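Nitronate monooxygenase family protein (Pseudomonas aeruginosa, PDB 4QIT) uses FMN and molecular oxygen to carry out the oxidative denitrification of alkyl nitronates, with the toxin propionate 3-nitronate as its best substrate. Local coordinates at residues I21-M26 / T246-C251; T12-I17 / G155-V160. The protein carries 1 engineered substitution. All coordinates share one frame; numbering follows the deposited sequence.

How the contacts relate
Both contacts belong to the TIM barrel, at different depths. Contact 1 is wholly buried: strand 21-23 and the loop after it meet the segment 246-251 beside FMN; no hydrogen bond crosses between the segments, which meet by CH-pi and apolar contact, while Thr246 bonds the flavin phosphate. Contact 2 is only partly buried, its centre about 18 Å from the centre of the chain, against about 10 Å for that of contact 1; there the end of helix 8-14 meets the start of strand 157-162, through an arginine that hydrogen-bonds to a helix-end carbonyl and reaches a water. Helix 8-14 leads into strand 21-23, and the contacts touch where Ile22 CD1 lies 3.9 Å from Leu159 CD1.

Contact 1: residues I21-M26 / T246-C251; sequences IIQAPM and TAFVLC. With FMN (flavin mononucleotide), chain C.
Gln23 and Phe248 meet because both first torsions turn their side chains into the gap: CG of Gln23 lies opposite its own backbone N (chi1 154°), while CG of Phe248 points away from its own carbonyl carbon (chi1 -71°). The methylene CB of Gln23 then sits over the centre of the Phe248 ring, 3.9 Å from the centroid, a CH-pi contact from directly above one face. CG continues over the same face, 3.9 Å from Phe248 CG. A bend at chi2 (-100°) leads the amide away from the ring, and its NE2 donates to Ala24 O at 2.9 Å. That bond is bent and comes from above the carbonyl plane; it ties the Gln23 amide to the loop leading to the flavin.

Met26 runs between the flavin and the segment 246-251. Its SD lies 3.9 Å from Val249 CG2, and CE approaches Phe248 CB at 4.3 Å. On the flavin side its CB and CG pack on the benzenoid part of the isoalloxazine, so one side chain bridges cofactor and protein segment. Thr246 grips the phosphate twice: its N donates to FMN O3P at 2.9 Å, and OG1 bonds to the same oxygen. This is the short helical segment after strand 241-244, the last strand of the barrel, whose backbone and hydroxyl hold the phosphate, as expected of an FMN-dependent TIM barrel.

Gly333 N also bonds Thr246 OG1. Strand 21-23 pairs with strand 241-244, and Phe248 is packed further by Val38 of helix 32-41 and Leu347 of helix 344-355.

Contact 2: residues T12-I17 / G155-V160; sequences TRLLGI and GIRVLV
Leu14 and Arg157 join the end of helix 8-14 to the first residue of strand 157-162 at one end of the TIM barrel, the end away from the FMN site.

The polar link is a single hydrogen bond. Arg157 NE donates to Leu14 O at 2.8 Å, with an N-H...O angle of 156°, so it is fairly straight, although the donor is tilted from the carbonyl plane. Leu14 is the last helical residue and Leu15 the first to leave helical backbone angles; a positive guanidinium placed here would probably also interact well with the negative end of the helix dipole.

Van der Waals contact accompanies that bond. CD1 of Leu14 lies over one face of the Arg157 guanidinium, offset toward its rim, 3.5 Å from CZ. Leu14 reaches it with CG opposite the backbone N (chi1 178°), while Arg157 bends at chi2 (-59°) to bring NE back toward the carbonyl. Farther in, Leu15 CG packs on Arg157 CG at 4.2 Å, and Leu15 also touches Ala135 of strand 135-139 and Leu44.

The backbone of Arg157 pairs with Ala134 and Val136, at strand 135-139; Val158 N also bonds the Asp177 side chain at OD2. Two residues before Arg157, Gly155, with positive phi, closes helix 145-153 as the C-prime residue of a Schellman motif, turning the chain into the strand.

Solvent completes the arrangement at the guanidinium's edge. A water in its plane accepts from Arg157 NH2 at 3.1 Å and donates to Arg13 O at 2.8 Å.

Contact 1: residues I21-M26 / T246-C251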
loop_
_atom_site.group_PDB
_atom_site.type_symbol
_atom_site.label_atom_id
_atom_site.label_comp_id
_atom_site.label_asym_id
_atom_site.label_seq_id
_atom_site.Cartn_x
_atom_site.Cartn_y
_atom_site.Cartn_z
ATOM N N ILE A 21 -16.519 -9.866 -11.590
ATOM C CA ILE A 21 -15.906 -8.552 -11.793
ATOM C C ILE A 21 -16.968 -7.502 -11.555
ATOM O O ILE A 21 -17.997 -7.477 -12.238
ATOM C CB ILE A 21 -15.358 -8.405 -13.233
ATOM C CG1 ILE A 21 -14.323 -9.499 -13.523
ATOM C CG2 ILE A 21 -14.738 -7.025 -13.423
ATOM C CD1 ILE A 21 -13.926 -9.584 -14.984
ATOM N N ILE A 22 -16.730 -6.649 -10.565
ATOM C CA ILE A 22 -17.620 -5.543 -10.261
ATOM C C ILE A 22 -16.978 -4.264 -10.786
ATOM O O ILE A 22 -15.822 -3.974 -10.457
ATOM C CB ILE A 22 -17.818 -5.384 -8.736
ATOM C CG1 ILE A 22 -18.303 -6.693 -8.104
ATOM C CG2 ILE A 22 -18.780 -4.234 -8.431
ATOM C CD1 ILE A 22 -18.496 -6.598 -6.591
ATOM N N GLN A 23 -17.701 -3.504 -11.610
ATOM C CA GLN A 23 -17.254 -2.163 -11.965
ATOM C C GLN A 23 -17.630 -1.263 -10.798
ATOM O O GLN A 23 -18.796 -1.189 -10.431
ATOM C CB GLN A 23 -17.883 -1.688 -13.283
ATOM C CG GLN A 23 -18.001 -0.164 -13.432
ATOM C CD GLN A 23 -19.407 0.333 -13.132
ATOM O OE1 GLN A 23 -20.393 -0.240 -13.615
ATOM N NE2 GLN A 23 -19.513 1.385 -12.321
ATOM N N ALA A 24 -16.637 -0.616 -10.192
ATOM C CA ALA A 24 -16.860 0.096 -8.934
ATOM C C ALA A 24 -17.858 1.237 -9.060
ATOM O O ALA A 24 -17.837 1.985 -10.039
ATOM C CB ALA A 24 -15.536 0.615 -8.371
ATOM N N PRO A 25 -18.736 1.380 -8.060
ATOM C CA PRO A 25 -19.539 2.598 -8.030
ATOM C C PRO A 25 -18.598 3.752 -7.795
ATOM O O PRO A 25 -17.663 3.649 -6.994
ATOM C CB PRO A 25 -20.442 2.411 -6.808
ATOM C CG PRO A 25 -19.755 1.395 -5.961
ATOM C CD PRO A 25 -18.956 0.520 -6.886
ATOM N N MET A 26 -18.818 4.820 -8.537
ATOM C CA MET A 26 -17.916 5.949 -8.534
ATOM C C MET A 26 -18.730 7.206 -8.652
ATOM O O MET A 26 -19.105 7.599 -9.754
ATOM C CB MET A 26 -16.926 5.837 -9.700
ATOM C CG MET A 26 -15.940 4.676 -9.567
ATOM S SD MET A 26 -14.779 4.619 -10.941
ATOM C CE MET A 26 -15.793 3.863 -12.223
ATOM N N THR A 246 -10.773 2.537 -11.364
ATOM C CA THR A 246 -9.914 3.288 -12.280
ATOM C C THR A 246 -9.934 2.712 -13.698
ATOM O O THR A 246 -9.967 3.459 -14.679
ATOM C CB THR A 246 -8.475 3.328 -11.743
ATOM O OG1 THR A 246 -8.491 3.940 -10.448
ATOM C CG2 THR A 246 -7.565 4.139 -12.655
ATOM N N ALA A 247 -9.974 1.386 -13.803
ATOM C CA ALA A 247 -9.996 0.729 -15.120
ATOM C C ALA A 247 -11.186 1.141 -15.994
ATOM O O ALA A 247 -11.088 1.084 -17.231
ATOM C CB ALA A 247 -9.960 -0.771 -14.966
ATOM N N PHE A 248 -12.290 1.558 -15.371
ATOM C CA PHE A 248 -13.506 1.899 -16.118
ATOM C C PHE A 248 -13.701 3.395 -16.332
ATOM O O PHE A 248 -14.637 3.804 -17.018
ATOM C CB PHE A 248 -14.759 1.281 -15.474
ATOM C CG PHE A 248 -14.841 -0.214 -15.631
ATOM C CD1 PHE A 248 -15.400 -0.772 -16.772
ATOM C CD2 PHE A 248 -14.319 -1.053 -14.664
ATOM C CE1 PHE A 248 -15.473 -2.146 -16.939
ATOM C CE2 PHE A 248 -14.383 -2.432 -14.815
ATOM C CZ PHE A 248 -14.954 -2.977 -15.963
ATOM N N VAL A 249 -12.819 4.215 -15.766
ATOM C CA VAL A 249 -12.975 5.668 -15.859
ATOM C C VAL A 249 -12.952 6.188 -17.299
ATOM O O VAL A 249 -13.755 7.047 -17.678
ATOM C CB VAL A 249 -11.929 6.405 -14.994
ATOM C CG1 VAL A 249 -11.975 7.899 -15.256
ATOM C CG2 VAL A 249 -12.194 6.118 -13.511
ATOM N N LEU A 250 -12.036 5.651 -18.100
ATOM C CA LEU A 250 -11.894 6.069 -19.496
ATOM C C LEU A 250 -12.943 5.493 -20.451
ATOM O O LEU A 250 -12.959 5.846 -21.636
ATOM C CB LEU A 250 -10.492 5.740 -20.011
ATOM C CG LEU A 250 -9.343 6.453 -19.307
ATOM C CD1 LEU A 250 -8.037 5.979 -19.903
ATOM C CD2 LEU A 250 -9.464 7.965 -19.439
ATOM N N CYS A 251 -13.805 4.612 -19.954
ATOM C CA CYS A 251 -14.877 4.075 -20.797
ATOM C C CYS A 251 -15.742 5.234 -21.266
ATOM O O CYS A 251 -15.995 6.170 -20.510
ATOM C CB CYS A 251 -15.743 3.074 -20.033
ATOM S SG CYS A 251 -14.885 1.569 -19.564
HETATM N N1 FMN C . -16.362 3.811 -3.661
HETATM C C2 FMN C . -17.614 4.007 -3.095
HETATM O O2 FMN C . -17.986 3.259 -2.200
HETATM N N3 FMN C . -18.457 5.002 -3.537
HETATM C C4 FMN C . -18.025 5.837 -4.545
HETATM O O4 FMN C . -18.735 6.747 -4.964
HETATM C C4A FMN C . -16.773 5.653 -5.104
HETATM N N5 FMN C . -16.375 6.505 -6.101
HETATM C C5A FMN C . -15.149 6.349 -6.701
HETATM C C6 FMN C . -14.797 7.227 -7.717
HETATM C C7 FMN C . -13.582 7.104 -8.360
HETATM C C7M FMN C . -13.284 8.078 -9.465
HETATM C C8 FMN C . -12.692 6.105 -7.968
HETATM C C8M FMN C . -11.358 5.973 -8.646
HETATM C C9 FMN C . -13.049 5.226 -6.939
HETATM C C9A FMN C . -14.288 5.338 -6.297
HETATM N N10 FMN C . -14.679 4.473 -5.274
HETATM C C10 FMN C . -15.925 4.641 -4.673
HETATM C "C1'" FMN C . -13.747 3.388 -4.796
HETATM C "C2'" FMN C . -13.981 2.052 -5.480
HETATM O "O2'" FMN C . -15.138 1.456 -4.953
HETATM C "C3'" FMN C . -12.816 1.102 -5.238
HETATM O "O3'" FMN C . -12.423 1.079 -3.882
HETATM C "C4'" FMN C . -11.642 1.598 -6.051
HETATM O "O4'" FMN C . -12.107 2.133 -7.276
HETATM C "C5'" FMN C . -10.727 0.423 -6.349
HETATM O "O5'" FMN C . -9.519 1.006 -6.731
HETATM P P FMN C . -9.062 1.057 -8.254
HETATM O O1P FMN C . -9.771 -0.023 -9.029
HETATM O O2P FMN C . -7.571 0.916 -8.258
HETATM O O3P FMN C . -9.497 2.399 -8.742
#

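Contact 2: residues T12-I17 / G155-V160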
loop_
_atom_site.group_PDB
_atom_site.type_symbol
_atom_site.label_atom_id
_atom_site.label_comp_id
_atom_site.label_asym_id
_atom_site.label_seq_id
_atom_site.Cartn_x
_atom_site.Cartn_y
_atom_site.Cartn_z
ATOM N N THR A 12 -20.269 -15.628 -8.101
ATOM C CA THR A 12 -21.076 -15.365 -9.276
ATOM C C THR A 12 -22.479 -15.941 -9.094
ATOM O O THR A 12 -23.451 -15.322 -9.498
ATOM C CB THR A 12 -20.414 -15.904 -10.560
ATOM O OG1 THR A 12 -21.238 -15.616 -11.686
ATOM C CG2 THR A 12 -20.206 -17.384 -10.499
ATOM N N ARG A 13 -22.585 -17.110 -8.467
ATOM C CA ARG A 13 -23.896 -17.695 -8.204
ATOM C C ARG A 13 -24.670 -16.864 -7.182
ATOM O O ARG A 13 -25.881 -16.684 -7.308
ATOM C CB ARG A 13 -23.750 -19.141 -7.717
ATOM C CG ARG A 13 -25.056 -19.950 -7.733
ATOM C CD ARG A 13 -25.477 -20.280 -9.165
ATOM N NE ARG A 13 -26.268 -21.508 -9.257
ATOM C CZ ARG A 13 -27.586 -21.547 -9.428
ATOM N NH1 ARG A 13 -28.288 -20.422 -9.528
ATOM N NH2 ARG A 13 -28.208 -22.716 -9.508
ATOM N N LEU A 14 -23.966 -16.354 -6.177
ATOM C CA LEU A 14 -24.590 -15.547 -5.132
ATOM C C LEU A 14 -25.196 -14.284 -5.717
ATOM O O LEU A 14 -26.311 -13.889 -5.372
ATOM C CB LEU A 14 -23.566 -15.170 -4.067
ATOM C CG LEU A 14 -24.064 -14.275 -2.934
ATOM C CD1 LEU A 14 -25.016 -15.053 -2.043
ATOM C CD2 LEU A 14 -22.886 -13.728 -2.132
ATOM N N LEU A 15 -24.448 -13.635 -6.598
ATOM C CA LEU A 15 -24.996 -12.503 -7.311
ATOM C C LEU A 15 -25.647 -13.094 -8.548
ATOM O O LEU A 15 -25.622 -14.298 -8.724
ATOM C CB LEU A 15 -23.912 -11.463 -7.573
ATOM C CG LEU A 15 -23.871 -10.766 -6.197
ATOM C CD1 LEU A 15 -22.720 -11.228 -5.287
ATOM C CD2 LEU A 15 -24.019 -9.252 -6.246
ATOM N N GLY A 16 -26.292 -12.319 -9.387
ATOM C CA GLY A 16 -26.970 -13.039 -10.453
ATOM C C GLY A 16 -26.147 -13.213 -11.713
ATOM O O GLY A 16 -26.718 -13.247 -12.793
ATOM N N ILE A 17 -24.824 -13.331 -11.590
ATOM C CA ILE A 17 -23.944 -12.932 -12.697
ATOM C C ILE A 17 -23.023 -14.016 -13.244
ATOM O O ILE A 17 -22.868 -15.074 -12.636
ATOM C CB ILE A 17 -23.096 -11.698 -12.304
ATOM C CG1 ILE A 17 -22.061 -12.068 -11.233
ATOM C CG2 ILE A 17 -24.008 -10.573 -11.841
ATOM C CD1 ILE A 17 -21.373 -10.853 -10.574
ATOM N N GLY A 155 -34.423 -10.051 -0.840
ATOM C CA GLY A 155 -33.565 -10.719 -1.805
ATOM C C GLY A 155 -32.294 -9.991 -2.198
ATOM O O GLY A 155 -31.499 -10.517 -2.978
ATOM N N ILE A 156 -32.094 -8.793 -1.659
ATOM C CA ILE A 156 -30.914 -7.988 -1.986
ATOM C C ILE A 156 -29.637 -8.551 -1.344
ATOM O O ILE A 156 -29.633 -8.916 -0.164
ATOM C CB ILE A 156 -31.112 -6.526 -1.522
ATOM C CG1 ILE A 156 -32.375 -5.930 -2.146
ATOM C CG2 ILE A 156 -29.869 -5.682 -1.833
ATOM C CD1 ILE A 156 -32.832 -4.637 -1.502
ATOM N N ARG A 157 -28.555 -8.634 -2.123
ATOM C CA ARG A 157 -27.247 -8.983 -1.570
ATOM C C ARG A 157 -26.567 -7.715 -1.061
ATOM O O ARG A 157 -26.583 -6.697 -1.746
ATOM C CB ARG A 157 -26.356 -9.641 -2.625
ATOM C CG ARG A 157 -26.968 -10.857 -3.301
ATOM C CD ARG A 157 -27.319 -11.937 -2.306
ATOM N NE ARG A 157 -27.687 -13.173 -2.987
ATOM C CZ ARG A 157 -28.364 -14.166 -2.420
ATOM N NH1 ARG A 157 -28.765 -14.065 -1.160
ATOM N NH2 ARG A 157 -28.644 -15.259 -3.117
ATOM N N VAL A 158 -25.976 -7.779 0.131
ATOM C CA VAL A 158 -25.391 -6.588 0.756
ATOM C C VAL A 158 -23.873 -6.690 0.868
ATOM O O VAL A 158 -23.338 -7.649 1.447
ATOM C CB VAL A 158 -25.981 -6.327 2.157
ATOM C CG1 VAL A 158 -25.277 -5.141 2.829
ATOM C CG2 VAL A 158 -27.492 -6.077 2.065
ATOM N N LEU A 159 -23.180 -5.698 0.307
ATOM C CA LEU A 159 -21.721 -5.636 0.394
ATOM C C LEU A 159 -21.322 -4.427 1.236
ATOM O O LEU A 159 -21.991 -3.392 1.194
ATOM C CB LEU A 159 -21.091 -5.474 -0.990
ATOM C CG LEU A 159 -21.450 -6.414 -2.145
ATOM C CD1 LEU A 159 -20.298 -6.454 -3.143
ATOM C CD2 LEU A 159 -21.803 -7.808 -1.688
ATOM N N VAL A 160 -20.224 -4.548 1.979
ATOM C CA VAL A 160 -19.665 -3.402 2.691
ATOM C C VAL A 160 -18.155 -3.367 2.503
ATOM O O VAL A 160 -17.489 -4.400 2.570
ATOM C CB VAL A 160 -19.992 -3.436 4.213
ATOM C CG1 VAL A 160 -19.494 -2.160 4.896
ATOM C CG2 VAL A 160 -21.484 -3.592 4.459
HETATM O O HOH W 1 -28.285 -16.448 -5.952
#